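Side-chain contacts in mobilization protein A (PDB 2NS6), which nicks one strand of plasmid DNA at the origin of transfer and locally unwinds the DNA, as the relaxase of the complex that starts conjugative transfer: residues 3-8 with 170-175; 92-97 with 166-171; 132-137 with 141-146. All coordinates share one frame; numbering follows the deposited sequence.

Contact 1. Residues 3-8 with 170-175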
ATOM      1  N   TYR A   3      10.399  15.818  -2.513  1.00 27.01           N
ATOM      2  CA  TYR A   3       9.771  14.990  -1.497  1.00 26.14           C
ATOM      3  C   TYR A   3      10.225  13.571  -1.777  1.00 25.79           C
ATOM      4  O   TYR A   3       9.595  12.838  -2.536  1.00 26.14           O
ATOM      5  CB  TYR A   3       8.246  15.121  -1.561  1.00 26.08           C
ATOM      6  CG  TYR A   3       7.798  16.555  -1.372  1.00 25.80           C
ATOM      7  CD1 TYR A   3       7.424  17.340  -2.467  1.00 24.51           C
ATOM      8  CD2 TYR A   3       7.854  17.161  -0.110  1.00 24.86           C
ATOM      9  CE1 TYR A   3       7.128  18.691  -2.315  1.00 23.63           C
ATOM     10  CE2 TYR A   3       7.562  18.513   0.052  1.00 23.05           C
ATOM     11  CZ  TYR A   3       7.203  19.271  -1.057  1.00 25.09           C
ATOM     12  OH  TYR A   3       6.946  20.618  -0.916  1.00 28.19           O
ATOM     13  N   HIS A   4      11.341  13.208  -1.154  1.00 24.88           N
ATOM     14  CA  HIS A   4      11.960  11.908  -1.333  1.00 23.65           C
ATOM     15  C   HIS A   4      11.016  10.720  -1.155  1.00 21.54           C
ATOM     16  O   HIS A   4      10.110  10.747  -0.326  1.00 20.14           O
ATOM     17  CB  HIS A   4      13.156  11.782  -0.388  1.00 24.14           C
ATOM     18  CG  HIS A   4      14.072  10.649  -0.723  1.00 24.12           C
ATOM     19  ND1 HIS A   4      14.414  10.330  -2.022  1.00 25.51           N
ATOM     20  CD2 HIS A   4      14.733   9.772   0.067  1.00 23.44           C
ATOM     21  CE1 HIS A   4      15.245   9.303  -2.016  1.00 24.27           C
ATOM     22  NE2 HIS A   4      15.456   8.944  -0.762  1.00 26.21           N
ATOM     23  N   LEU A   5      11.249   9.684  -1.952  1.00 20.13           N
ATOM     24  CA  LEU A   5      10.448   8.467  -1.915  1.00 18.03           C
ATOM     25  C   LEU A   5      11.370   7.262  -2.034  1.00 18.62           C
ATOM     26  O   LEU A   5      12.283   7.255  -2.861  1.00 19.77           O
ATOM     27  CB  LEU A   5       9.441   8.476  -3.064  1.00 15.41           C
ATOM     28  CG  LEU A   5       8.541   7.252  -3.273  1.00 18.31           C
ATOM     29  CD1 LEU A   5       7.254   7.680  -3.970  1.00 17.23           C
ATOM     30  CD2 LEU A   5       9.270   6.197  -4.101  1.00 15.68           C
ATOM     31  N   THR A   6      11.142   6.249  -1.204  1.00 18.16           N
ATOM     32  CA  THR A   6      11.954   5.033  -1.240  1.00 19.40           C
ATOM     33  C   THR A   6      11.011   3.847  -1.330  1.00 20.91           C
ATOM     34  O   THR A   6       9.796   4.011  -1.246  1.00 21.19           O
ATOM     35  CB  THR A   6      12.814   4.875   0.032  1.00 19.10           C
ATOM     36  OG1 THR A   6      11.957   4.831   1.175  1.00 21.23           O
ATOM     37  CG2 THR A   6      13.782   6.052   0.188  1.00 17.76           C
ATOM     38  N   ALA A   7      11.562   2.651  -1.489  1.00 21.11           N
ATOM     39  CA  ALA A   7      10.729   1.461  -1.593  1.00 22.64           C
ATOM     40  C   ALA A   7      11.516   0.186  -1.327  1.00 23.86           C
ATOM     41  O   ALA A   7      12.716   0.135  -1.570  1.00 24.47           O
ATOM     42  CB  ALA A   7      10.095   1.399  -2.976  1.00 20.72           C
ATOM     43  N   LYS A   8      10.828  -0.838  -0.829  1.00 24.63           N
ATOM     44  CA  LYS A   8      11.443  -2.131  -0.548  1.00 27.16           C
ATOM     45  C   LYS A   8      10.368  -3.220  -0.458  1.00 29.43           C
ATOM     46  O   LYS A   8       9.206  -2.925  -0.175  1.00 26.52           O
ATOM     47  CB  LYS A   8      12.236  -2.077   0.758  1.00 26.91           C
ATOM     48  CG  LYS A   8      11.441  -1.579   1.947  1.00 29.22           C
ATOM     49  CD  LYS A   8      12.184  -1.827   3.252  1.00 29.33           C
ATOM     50  CE  LYS A   8      13.555  -1.186   3.235  1.00 32.37           C
ATOM     51  NZ  LYS A   8      13.464   0.268   2.911  1.00 33.53           N
ATOM     52  N   GLU A 170       9.118  10.208 -10.192  1.00 25.85           N
ATOM     53  CA  GLU A 170       8.677  11.264 -11.098  1.00 26.47           C
ATOM     54  C   GLU A 170       7.166  11.416 -10.986  1.00 26.81           C
ATOM     55  O   GLU A 170       6.630  12.520 -11.083  1.00 27.24           O
ATOM     56  CB  GLU A 170       9.042  10.928 -12.542  1.00 29.75           C
ATOM     57  CG  GLU A 170       8.663  12.029 -13.523  1.00 35.19           C
ATOM     58  CD  GLU A 170       8.918  11.649 -14.966  1.00 37.65           C
ATOM     59  OE1 GLU A 170       8.734  12.518 -15.846  1.00 39.44           O
ATOM     60  OE2 GLU A 170       9.298  10.485 -15.223  1.00 40.93           O
ATOM     61  N   ALA A 171       6.480  10.295 -10.788  1.00 26.93           N
ATOM     62  CA  ALA A 171       5.030  10.308 -10.653  1.00 25.96           C
ATOM     63  C   ALA A 171       4.651  11.009  -9.351  1.00 24.12           C
ATOM     64  O   ALA A 171       3.754  11.854  -9.330  1.00 24.18           O
ATOM     65  CB  ALA A 171       4.488   8.885 -10.675  1.00 27.42           C
ATOM     66  N   TRP A 172       5.340  10.669  -8.266  1.00 23.60           N
ATOM     67  CA  TRP A 172       5.061  11.289  -6.974  1.00 22.77           C
ATOM     68  C   TRP A 172       5.274  12.797  -7.073  1.00 24.06           C
ATOM     69  O   TRP A 172       4.450  13.580  -6.590  1.00 24.01           O
ATOM     70  CB  TRP A 172       5.967  10.702  -5.885  1.00 21.30           C
ATOM     71  CG  TRP A 172       5.870  11.409  -4.548  1.00 19.72           C
ATOM     72  CD1 TRP A 172       6.907  11.899  -3.813  1.00 21.18           C
ATOM     73  CD2 TRP A 172       4.676  11.725  -3.811  1.00 19.57           C
ATOM     74  NE1 TRP A 172       6.441  12.506  -2.671  1.00 20.69           N
ATOM     75  CE2 TRP A 172       5.076  12.417  -2.643  1.00 19.58           C
ATOM     76  CE3 TRP A 172       3.312  11.497  -4.027  1.00 19.11           C
ATOM     77  CZ2 TRP A 172       4.161  12.882  -1.688  1.00 20.57           C
ATOM     78  CZ3 TRP A 172       2.395  11.962  -3.076  1.00 21.15           C
ATOM     79  CH2 TRP A 172       2.828  12.648  -1.920  1.00 20.17           C
ATOM     80  N   ALA A 173       6.374  13.195  -7.713  1.00 23.72           N
ATOM     81  CA  ALA A 173       6.701  14.613  -7.882  1.00 24.28           C
ATOM     82  C   ALA A 173       5.569  15.356  -8.592  1.00 24.02           C
ATOM     83  O   ALA A 173       5.101  16.390  -8.120  1.00 24.36           O
ATOM     84  CB  ALA A 173       7.995  14.754  -8.677  1.00 25.09           C
ATOM     85  N   ASP A 174       5.148  14.816  -9.731  1.00 23.43           N
ATOM     86  CA  ASP A 174       4.069  15.380 -10.537  1.00 22.99           C
ATOM     87  C   ASP A 174       2.798  15.515  -9.695  1.00 23.26           C
ATOM     88  O   ASP A 174       2.032  16.468  -9.853  1.00 21.82           O
ATOM     89  CB  ASP A 174       3.832  14.470 -11.755  1.00 24.89           C
ATOM     90  CG  ASP A 174       2.606  14.864 -12.583  1.00 27.93           C
ATOM     91  OD1 ASP A 174       2.537  16.015 -13.067  1.00 28.16           O
ATOM     92  OD2 ASP A 174       1.714  13.999 -12.760  1.00 26.21           O
ATOM     93  N   HIS A 175       2.589  14.566  -8.786  1.00 21.46           N
ATOM     94  CA  HIS A 175       1.415  14.577  -7.919  1.00 21.21           C
ATOM     95  C   HIS A 175       1.538  15.631  -6.823  1.00 21.09           C
ATOM     96  O   HIS A 175       0.650  16.467  -6.661  1.00 20.57           O
ATOM     97  CB  HIS A 175       1.206  13.183  -7.307  1.00 22.04           C
ATOM     98  CG  HIS A 175       0.475  12.239  -8.209  1.00 20.56           C
ATOM     99  ND1 HIS A 175      -0.889  12.051  -8.139  1.00 23.14           N
ATOM    100  CD2 HIS A 175       0.906  11.484  -9.249  1.00 19.29           C
ATOM    101  CE1 HIS A 175      -1.268  11.222  -9.097  1.00 20.04           C
ATOM    102  NE2 HIS A 175      -0.198  10.864  -9.783  1.00 22.56           N
TER
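Trp-172 extends from helix 164-181 to the start of strand 5-10 and the residues just before it, where its side chain is met by the backbone carbonyl and CB of Tyr-3 and by a methyl of Leu-5. The Tyr-3 carbonyl oxygen lies at the pyrrole edge of the indole, in the ring plane, with O 3.1 Å from Trp-172 CD1 and 3.2 Å from NE1. CB of Tyr-3 comes to the same corner, 3.4 Å from Trp-172 NE1. Beyond CB the phenol leads away from the indole, CG anti to the carbonyl carbon (chi1 -58°), and it is CB and the carbonyl O that do the touching. Leu-5 approaches nearer the root of the indole. Its methyl CD1 lies 3.8 Å from Trp-172 CB and 4.0 Å from CG, and the two side chains run obliquely to each other. For Trp-172, an extended first torsion (chi1 173°, CG trans to the backbone N) carries the indole off the helix to this strand end. With 155 Å² buried in total, the contact depends mainly on this one large side chain. Around it, Phe-76 of strand 71-77 and Phe-94 of helix 84-99 meet the indole at inclined ring planes. Farther along helix 164-181, Ala-176 and Leu-180 receive the Tyr-3 side chain. Trp-172 therefore sits where edge strand 5-10, its neighbour 71-77 and two helices converge.

Contact 2. Residues 92-97 with 166-171. With MN (manganese (II) ion), chain D.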
ATOM      1  N   SER A  92      -4.023   9.467  -1.007  1.00 16.57           N
ATOM      2  CA  SER A  92      -5.012   8.550  -1.574  1.00 17.29           C
ATOM      3  C   SER A  92      -4.846   8.560  -3.081  1.00 16.86           C
ATOM      4  O   SER A  92      -4.800   7.512  -3.732  1.00 17.04           O
ATOM      5  CB  SER A  92      -6.433   9.007  -1.246  1.00 17.85           C
ATOM      6  OG  SER A  92      -6.611   9.186   0.144  1.00 20.07           O
ATOM      7  N   GLU A  93      -4.763   9.767  -3.627  1.00 17.46           N
ATOM      8  CA  GLU A  93      -4.608   9.951  -5.058  1.00 17.91           C
ATOM      9  C   GLU A  93      -3.390   9.196  -5.577  1.00 16.78           C
ATOM     10  O   GLU A  93      -3.476   8.487  -6.582  1.00 16.28           O
ATOM     11  CB  GLU A  93      -4.475  11.442  -5.380  1.00 22.56           C
ATOM     12  CG  GLU A  93      -4.476  11.772  -6.866  1.00 25.85           C
ATOM     13  CD  GLU A  93      -3.998  13.192  -7.139  1.00 28.33           C
ATOM     14  OE1 GLU A  93      -2.828  13.492  -6.816  1.00 31.82           O
ATOM     15  OE2 GLU A  93      -4.783  13.999  -7.669  1.00 28.70           O
ATOM     16  N   PHE A  94      -2.256   9.333  -4.895  1.00 14.13           N
ATOM     17  CA  PHE A  94      -1.055   8.652  -5.356  1.00 13.36           C
ATOM     18  C   PHE A  94      -1.169   7.123  -5.184  1.00 14.28           C
ATOM     19  O   PHE A  94      -0.663   6.367  -6.009  1.00 16.04           O
ATOM     20  CB  PHE A  94       0.183   9.210  -4.637  1.00 13.77           C
ATOM     21  CG  PHE A  94       1.498   8.696  -5.179  1.00 14.17           C
ATOM     22  CD1 PHE A  94       1.863   8.899  -6.513  1.00 16.46           C
ATOM     23  CD2 PHE A  94       2.370   8.006  -4.351  1.00 15.24           C
ATOM     24  CE1 PHE A  94       3.085   8.421  -7.000  1.00 15.91           C
ATOM     25  CE2 PHE A  94       3.591   7.526  -4.829  1.00 17.19           C
ATOM     26  CZ  PHE A  94       3.946   7.732  -6.155  1.00 14.37           C
ATOM     27  N   ALA A  95      -1.846   6.666  -4.132  1.00 14.04           N
ATOM     28  CA  ALA A  95      -2.013   5.228  -3.931  1.00 12.99           C
ATOM     29  C   ALA A  95      -2.780   4.630  -5.115  1.00 14.28           C
ATOM     30  O   ALA A  95      -2.437   3.559  -5.626  1.00 13.22           O
ATOM     31  CB  ALA A  95      -2.761   4.957  -2.632  1.00 10.88           C
ATOM     32  N   GLN A  96      -3.829   5.325  -5.537  1.00 14.18           N
ATOM     33  CA  GLN A  96      -4.635   4.880  -6.666  1.00 15.58           C
ATOM     34  C   GLN A  96      -3.762   4.832  -7.909  1.00 16.09           C
ATOM     35  O   GLN A  96      -3.864   3.915  -8.718  1.00 17.04           O
ATOM     36  CB  GLN A  96      -5.797   5.849  -6.909  1.00 16.54           C
ATOM     37  CG  GLN A  96      -6.939   5.656  -5.955  1.00 19.09           C
ATOM     38  CD  GLN A  96      -7.338   4.195  -5.880  1.00 21.83           C
ATOM     39  OE1 GLN A  96      -7.624   3.558  -6.908  1.00 20.86           O
ATOM     40  NE2 GLN A  96      -7.341   3.649  -4.674  1.00 16.68           N
ATOM     41  N   HIS A  97      -2.905   5.833  -8.056  1.00 14.62           N
ATOM     42  CA  HIS A  97      -2.028   5.897  -9.203  1.00 15.84           C
ATOM     43  C   HIS A  97      -1.194   4.632  -9.345  1.00 16.09           C
ATOM     44  O   HIS A  97      -0.978   4.156 -10.448  1.00 17.40           O
ATOM     45  CB  HIS A  97      -1.096   7.101  -9.105  1.00 15.77           C
ATOM     46  CG  HIS A  97      -0.200   7.256 -10.296  1.00 17.15           C
ATOM     47  ND1 HIS A  97      -0.644   7.761 -11.499  1.00 17.89           N
ATOM     48  CD2 HIS A  97       1.092   6.907 -10.488  1.00 17.18           C
ATOM     49  CE1 HIS A  97       0.337   7.712 -12.383  1.00 19.37           C
ATOM     50  NE2 HIS A  97       1.400   7.196 -11.795  1.00 21.85           N
ATOM     51  N   GLU A 166      12.448   5.197 -10.224  1.00 23.74           N
ATOM     52  CA  GLU A 166      12.517   6.589 -10.651  1.00 24.98           C
ATOM     53  C   GLU A 166      11.202   7.042 -11.287  1.00 25.52           C
ATOM     54  O   GLU A 166      10.772   8.180 -11.102  1.00 24.07           O
ATOM     55  CB  GLU A 166      13.700   6.785 -11.603  1.00 25.18           C
ATOM     56  CG  GLU A 166      15.034   6.538 -10.905  1.00 24.25           C
ATOM     57  CD  GLU A 166      15.318   7.567  -9.813  1.00 26.35           C
ATOM     58  OE1 GLU A 166      16.048   7.240  -8.852  1.00 25.82           O
ATOM     59  OE2 GLU A 166      14.819   8.711  -9.923  1.00 26.06           O
ATOM     60  N   GLN A 167      10.560   6.143 -12.028  1.00 25.72           N
ATOM     61  CA  GLN A 167       9.280   6.460 -12.644  1.00 25.53           C
ATOM     62  C   GLN A 167       8.265   6.779 -11.551  1.00 24.60           C
ATOM     63  O   GLN A 167       7.403   7.638 -11.719  1.00 25.04           O
ATOM     64  CB  GLN A 167       8.778   5.275 -13.469  1.00 27.17           C
ATOM     65  CG  GLN A 167       9.094   5.352 -14.955  1.00 30.38           C
ATOM     66  CD  GLN A 167       8.895   4.019 -15.658  1.00 31.62           C
ATOM     67  OE1 GLN A 167       8.002   3.238 -15.300  1.00 30.45           O
ATOM     68  NE2 GLN A 167       9.722   3.753 -16.672  1.00 31.64           N
ATOM     69  N   THR A 168       8.363   6.083 -10.427  1.00 23.05           N
ATOM     70  CA  THR A 168       7.430   6.314  -9.331  1.00 21.78           C
ATOM     71  C   THR A 168       7.756   7.661  -8.690  1.00 21.73           C
ATOM     72  O   THR A 168       6.862   8.435  -8.342  1.00 20.66           O
ATOM     73  CB  THR A 168       7.509   5.156  -8.316  1.00 22.30           C
ATOM     74  OG1 THR A 168       7.193   3.926  -8.993  1.00 20.20           O
ATOM     75  CG2 THR A 168       6.515   5.357  -7.178  1.00 19.28           C
ATOM     76  N   ARG A 169       9.045   7.948  -8.567  1.00 22.74           N
ATOM     77  CA  ARG A 169       9.498   9.214  -8.004  1.00 23.24           C
ATOM     78  C   ARG A 169       9.034  10.373  -8.875  1.00 23.45           C
ATOM     79  O   ARG A 169       8.594  11.399  -8.364  1.00 23.41           O
ATOM     80  CB  ARG A 169      11.021   9.204  -7.882  1.00 23.21           C
ATOM     81  CG  ARG A 169      11.489   8.362  -6.726  1.00 20.88           C
ATOM     82  CD  ARG A 169      12.986   8.212  -6.695  1.00 20.78           C
ATOM     83  NE  ARG A 169      13.401   7.578  -5.455  1.00 20.03           N
ATOM     84  CZ  ARG A 169      14.649   7.220  -5.172  1.00 22.11           C
ATOM     85  NH1 ARG A 169      15.618   7.432  -6.052  1.00 23.40           N
ATOM     86  NH2 ARG A 169      14.924   6.652  -4.003  1.00 23.80           N
ATOM     87  N   GLU A 170       9.118  10.208 -10.192  1.00 25.85           N
ATOM     88  CA  GLU A 170       8.677  11.264 -11.098  1.00 26.47           C
ATOM     89  C   GLU A 170       7.166  11.416 -10.986  1.00 26.81           C
ATOM     90  O   GLU A 170       6.630  12.520 -11.083  1.00 27.24           O
ATOM     91  CB  GLU A 170       9.042  10.928 -12.542  1.00 29.75           C
ATOM     92  CG  GLU A 170       8.663  12.029 -13.523  1.00 35.19           C
ATOM     93  CD  GLU A 170       8.918  11.649 -14.966  1.00 37.65           C
ATOM     94  OE1 GLU A 170       8.734  12.518 -15.846  1.00 39.44           O
ATOM     95  OE2 GLU A 170       9.298  10.485 -15.223  1.00 40.93           O
ATOM     96  N   ALA A 171       6.480  10.295 -10.788  1.00 26.93           N
ATOM     97  CA  ALA A 171       5.030  10.308 -10.653  1.00 25.96           C
ATOM     98  C   ALA A 171       4.651  11.009  -9.351  1.00 24.12           C
ATOM     99  O   ALA A 171       3.754  11.854  -9.330  1.00 24.18           O
ATOM    100  CB  ALA A 171       4.488   8.885 -10.675  1.00 27.42           C
TER
HETATM  101 MN    MN D1003      -2.461   9.420 -11.473  1.00 69.74          MN
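Helices 84-99 and 164-181, which both pack on the antiparallel sheet of this relaxase, meet here through Phe-94 and His-97 on one and Thr-168 and Ala-171 on the other. The N-to-C directions of the two short segments differ by 145°, closer to antiparallel than to perpendicular, and their axes approach no closer than 11.6 Å, a wide spacing bridged by the aromatic side chains. Phe-94 reaches across with CG trans to its backbone N (chi1 -172°), presenting the far end of its ring. Ring atom CZ lies 3.6 Å from Thr-168 CG2, a methyl at the ring edge whose side chain crosses that of Phe-94 at about a right angle. Phe-94 CE1 is 4.0 Å from Ala-171 CB, also in the ring plane, and 3.8 Å from Ala-171 C. With OG1 turned back to a hydrogen bond with Trp-164 O, CG2 is the Thr-168 branch that faces Phe-94. His-97 places NE2 3.7 Å from Ala-171 CB, while ND1 binds a manganese ion at 2.5 Å. This ion is distinct from that of His-111, His-119 and His-121 and from that of His-45 and Gln-96, although Gln-96 is the preceding residue. Helix to helix, then, the cohesion is apolar, with 156 Å² buried in total. The imidazole has a divided role: NE2 rests against a methyl, and metal binding at ND1 would probably disfavour a proton there.

Contact 3. Residues 132-137 with 141-146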
ATOM      1  N   ILE A 132     -13.030 -11.754  -8.743  1.00 17.34           N
ATOM      2  CA  ILE A 132     -13.458 -13.139  -8.562  1.00 18.40           C
ATOM      3  C   ILE A 132     -13.248 -13.554  -7.114  1.00 17.89           C
ATOM      4  O   ILE A 132     -12.115 -13.551  -6.615  1.00 18.37           O
ATOM      5  CB  ILE A 132     -12.652 -14.090  -9.472  1.00 18.96           C
ATOM      6  CG1 ILE A 132     -12.986 -13.810 -10.934  1.00 20.37           C
ATOM      7  CG2 ILE A 132     -12.954 -15.537  -9.119  1.00 20.68           C
ATOM      8  CD1 ILE A 132     -12.068 -14.502 -11.902  1.00 23.83           C
ATOM      9  N   GLU A 133     -14.334 -13.916  -6.441  1.00 18.64           N
ATOM     10  CA  GLU A 133     -14.255 -14.319  -5.040  1.00 19.51           C
ATOM     11  C   GLU A 133     -13.420 -15.579  -4.847  1.00 19.48           C
ATOM     12  O   GLU A 133     -13.552 -16.545  -5.593  1.00 20.38           O
ATOM     13  CB  GLU A 133     -15.649 -14.578  -4.454  1.00 21.00           C
ATOM     14  CG  GLU A 133     -16.605 -13.407  -4.498  1.00 24.39           C
ATOM     15  CD  GLU A 133     -17.639 -13.471  -3.380  1.00 27.53           C
ATOM     16  OE1 GLU A 133     -18.579 -12.649  -3.374  1.00 26.07           O
ATOM     17  OE2 GLU A 133     -17.502 -14.347  -2.497  1.00 30.79           O
ATOM     18  N   ARG A 134     -12.569 -15.561  -3.833  1.00 16.50           N
ATOM     19  CA  ARG A 134     -11.724 -16.701  -3.522  1.00 18.65           C
ATOM     20  C   ARG A 134     -11.536 -16.705  -2.009  1.00 17.74           C
ATOM     21  O   ARG A 134     -11.425 -15.647  -1.393  1.00 18.70           O
ATOM     22  CB  ARG A 134     -10.343 -16.578  -4.191  1.00 16.31           C
ATOM     23  CG  ARG A 134     -10.344 -16.410  -5.711  1.00 15.93           C
ATOM     24  CD  ARG A 134      -8.911 -16.264  -6.237  1.00 16.54           C
ATOM     25  NE  ARG A 134      -8.823 -16.282  -7.702  1.00 15.29           N
ATOM     26  CZ  ARG A 134      -9.093 -15.244  -8.493  1.00 16.36           C
ATOM     27  NH1 ARG A 134      -9.472 -14.084  -7.973  1.00 15.68           N
ATOM     28  NH2 ARG A 134      -8.974 -15.366  -9.807  1.00 16.50           N
ATOM     29  N   PRO A 135     -11.550 -17.888  -1.385  1.00 18.55           N
ATOM     30  CA  PRO A 135     -11.362 -17.958   0.070  1.00 17.47           C
ATOM     31  C   PRO A 135      -9.954 -17.456   0.402  1.00 16.86           C
ATOM     32  O   PRO A 135      -9.095 -17.400  -0.474  1.00 18.03           O
ATOM     33  CB  PRO A 135     -11.520 -19.448   0.360  1.00 18.05           C
ATOM     34  CG  PRO A 135     -12.551 -19.865  -0.642  1.00 20.10           C
ATOM     35  CD  PRO A 135     -12.095 -19.155  -1.909  1.00 18.86           C
ATOM     36  N   ALA A 136      -9.714 -17.100   1.658  1.00 16.62           N
ATOM     37  CA  ALA A 136      -8.401 -16.613   2.059  1.00 17.00           C
ATOM     38  C   ALA A 136      -7.320 -17.655   1.756  1.00 18.87           C
ATOM     39  O   ALA A 136      -6.263 -17.328   1.216  1.00 17.90           O
ATOM     40  CB  ALA A 136      -8.400 -16.261   3.559  1.00 16.41           C
ATOM     41  N   ALA A 137      -7.593 -18.911   2.098  1.00 19.36           N
ATOM     42  CA  ALA A 137      -6.644 -19.995   1.869  1.00 21.21           C
ATOM     43  C   ALA A 137      -6.359 -20.261   0.382  1.00 22.43           C
ATOM     44  O   ALA A 137      -5.406 -20.968   0.047  1.00 21.89           O
ATOM     45  CB  ALA A 137      -7.160 -21.283   2.537  1.00 21.58           C
ATOM     46  N   LYS A 141      -2.705 -18.759  -3.708  1.00 22.92           N
ATOM     47  CA  LYS A 141      -2.231 -19.932  -4.425  1.00 23.44           C
ATOM     48  C   LYS A 141      -1.815 -19.476  -5.816  1.00 23.69           C
ATOM     49  O   LYS A 141      -2.006 -18.307  -6.183  1.00 21.25           O
ATOM     50  CB  LYS A 141      -3.343 -20.985  -4.519  1.00 25.21           C
ATOM     51  CG  LYS A 141      -3.715 -21.615  -3.176  1.00 26.02           C
ATOM     52  CD  LYS A 141      -5.021 -22.403  -3.256  1.00 30.03           C
ATOM     53  CE  LYS A 141      -5.299 -23.151  -1.957  1.00 31.75           C
ATOM     54  NZ  LYS A 141      -6.759 -23.133  -1.598  1.00 33.65           N
ATOM     55  N   ARG A 142      -1.233 -20.393  -6.582  1.00 23.01           N
ATOM     56  CA  ARG A 142      -0.796 -20.093  -7.936  1.00 24.19           C
ATOM     57  C   ARG A 142      -2.004 -19.769  -8.795  1.00 24.22           C
ATOM     58  O   ARG A 142      -3.095 -20.281  -8.562  1.00 22.04           O
ATOM     59  CB  ARG A 142      -0.039 -21.287  -8.520  1.00 27.33           C
ATOM     60  CG  ARG A 142       1.202 -21.645  -7.723  1.00 31.16           C
ATOM     61  CD  ARG A 142       1.916 -22.874  -8.265  1.00 32.78           C
ATOM     62  NE  ARG A 142       3.000 -23.288  -7.374  1.00 33.77           N
ATOM     63  CZ  ARG A 142       4.066 -22.542  -7.091  1.00 35.22           C
ATOM     64  NH1 ARG A 142       4.206 -21.337  -7.630  1.00 35.32           N
ATOM     65  NH2 ARG A 142       4.993 -23.000  -6.262  1.00 34.74           N
ATOM     66  N   TYR A 143      -1.798 -18.908  -9.783  1.00 24.65           N
ATOM     67  CA  TYR A 143      -2.866 -18.495 -10.687  1.00 24.69           C
ATOM     68  C   TYR A 143      -3.139 -19.583 -11.719  1.00 24.48           C
ATOM     69  O   TYR A 143      -2.217 -20.252 -12.179  1.00 25.92           O
ATOM     70  CB  TYR A 143      -2.456 -17.209 -11.404  1.00 22.58           C
ATOM     71  CG  TYR A 143      -3.499 -16.653 -12.339  1.00 21.54           C
ATOM     72  CD1 TYR A 143      -4.728 -16.207 -11.857  1.00 22.66           C
ATOM     73  CD2 TYR A 143      -3.245 -16.530 -13.704  1.00 22.32           C
ATOM     74  CE1 TYR A 143      -5.673 -15.647 -12.711  1.00 23.68           C
ATOM     75  CE2 TYR A 143      -4.182 -15.972 -14.564  1.00 22.28           C
ATOM     76  CZ  TYR A 143      -5.390 -15.531 -14.063  1.00 23.12           C
ATOM     77  OH  TYR A 143      -6.311 -14.952 -14.909  1.00 24.61           O
ATOM     78  N   ASN A 144      -4.406 -19.748 -12.084  1.00 24.62           N
ATOM     79  CA  ASN A 144      -4.792 -20.745 -13.077  1.00 25.28           C
ATOM     80  C   ASN A 144      -5.387 -20.036 -14.289  1.00 24.89           C
ATOM     81  O   ASN A 144      -6.593 -19.799 -14.353  1.00 24.81           O
ATOM     82  CB  ASN A 144      -5.817 -21.724 -12.491  1.00 26.17           C
ATOM     83  CG  ASN A 144      -5.984 -22.974 -13.339  1.00 27.73           C
ATOM     84  OD1 ASN A 144      -6.249 -22.893 -14.533  1.00 29.01           O
ATOM     85  ND2 ASN A 144      -5.828 -24.138 -12.718  1.00 26.82           N
ATOM     86  N   GLY A 145      -4.527 -19.704 -15.249  1.00 24.42           N
ATOM     87  CA  GLY A 145      -4.966 -19.010 -16.448  1.00 25.30           C
ATOM     88  C   GLY A 145      -6.145 -19.625 -17.178  1.00 25.30           C
ATOM     89  O   GLY A 145      -6.990 -18.909 -17.719  1.00 25.56           O
ATOM     90  N   LYS A 146      -6.210 -20.951 -17.207  1.00 26.59           N
ATOM     91  CA  LYS A 146      -7.308 -21.624 -17.886  1.00 28.53           C
ATOM     92  C   LYS A 146      -8.625 -21.386 -17.162  1.00 28.67           C
ATOM     93  O   LYS A 146      -9.625 -21.023 -17.781  1.00 29.95           O
ATOM     94  CB  LYS A 146      -7.034 -23.132 -17.981  1.00 30.03           C
ATOM     95  CG  LYS A 146      -5.811 -23.486 -18.822  1.00 33.08           C
ATOM     96  CD  LYS A 146      -6.010 -23.088 -20.275  1.00 34.37           C
ATOM     97  CE  LYS A 146      -4.678 -22.946 -20.997  1.00 36.40           C
ATOM     98  NZ  LYS A 146      -4.863 -22.558 -22.432  1.00 36.48           N
TER
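Lys-141, the first residue of 141-146, folds its aliphatic chain along the carbonyl of Ala-137. This joins the start of the short helix 136-139, and the residues leading into it, to the loop that follows before helix 164-181, away from the annotated sites. CG and CD lie 3.7 and 3.6 Å from Ala-137 O. After a bend at the last torsion (chi4 141°), Lys-141 CE and NZ are each 3.0 Å from Ala-137 O, and the placing of this end is uncertain. Lys-141 O accepts a hydrogen bond from Arg-127 NH1. Arg-142 continues through backbone bonding to Gly-152, and Tyr-143 then extends its ring back toward residues 132-137 with CG trans to the backbone N (chi1 -178°). There Arg-134 NH2 stands 4.4 Å from Tyr-143 CE1, near the ring plane at its edge, so the geometry is not that of a cation over an aromatic face. Asn-144 OD1 accepts a hydrogen bond from Thr-147 N. Ile-132 CG2 lies over one face of the Arg-134 guanidinium, toward its rim, 3.8 Å above the plane. Chemically, the charge of Arg-134 is directed to stronger partners, a salt bridge from NH1 to Asp-130 and a hydrogen bond from NH2 to Pro-148 O, with Tyr-143 as a flank.

Contacts 1 and 2 form one continuous cluster: their centres are 6 Å apart, both use helix 164-181, and they share Glu-170 and Ala-171. Two probable hydrogen bonds join them, from Arg-169 NE to Leu-5 O and from His-175 ND1 to Glu-93 OE1, each 2.8 Å. The Trp-172 side chain of contact 1 comes within about 8 Å of that of His-119, a ligand of the three-histidine manganese site; the ion at His-97 in contact 2 is a separate one, and Gln-96 takes part with His-45 in a further manganese site. Contact 3 stands apart, its centre about 32 Å from that of contact 1 and 28 Å from that of contact 2, nested in sequence inside the loops closed by contacts 1 and 2.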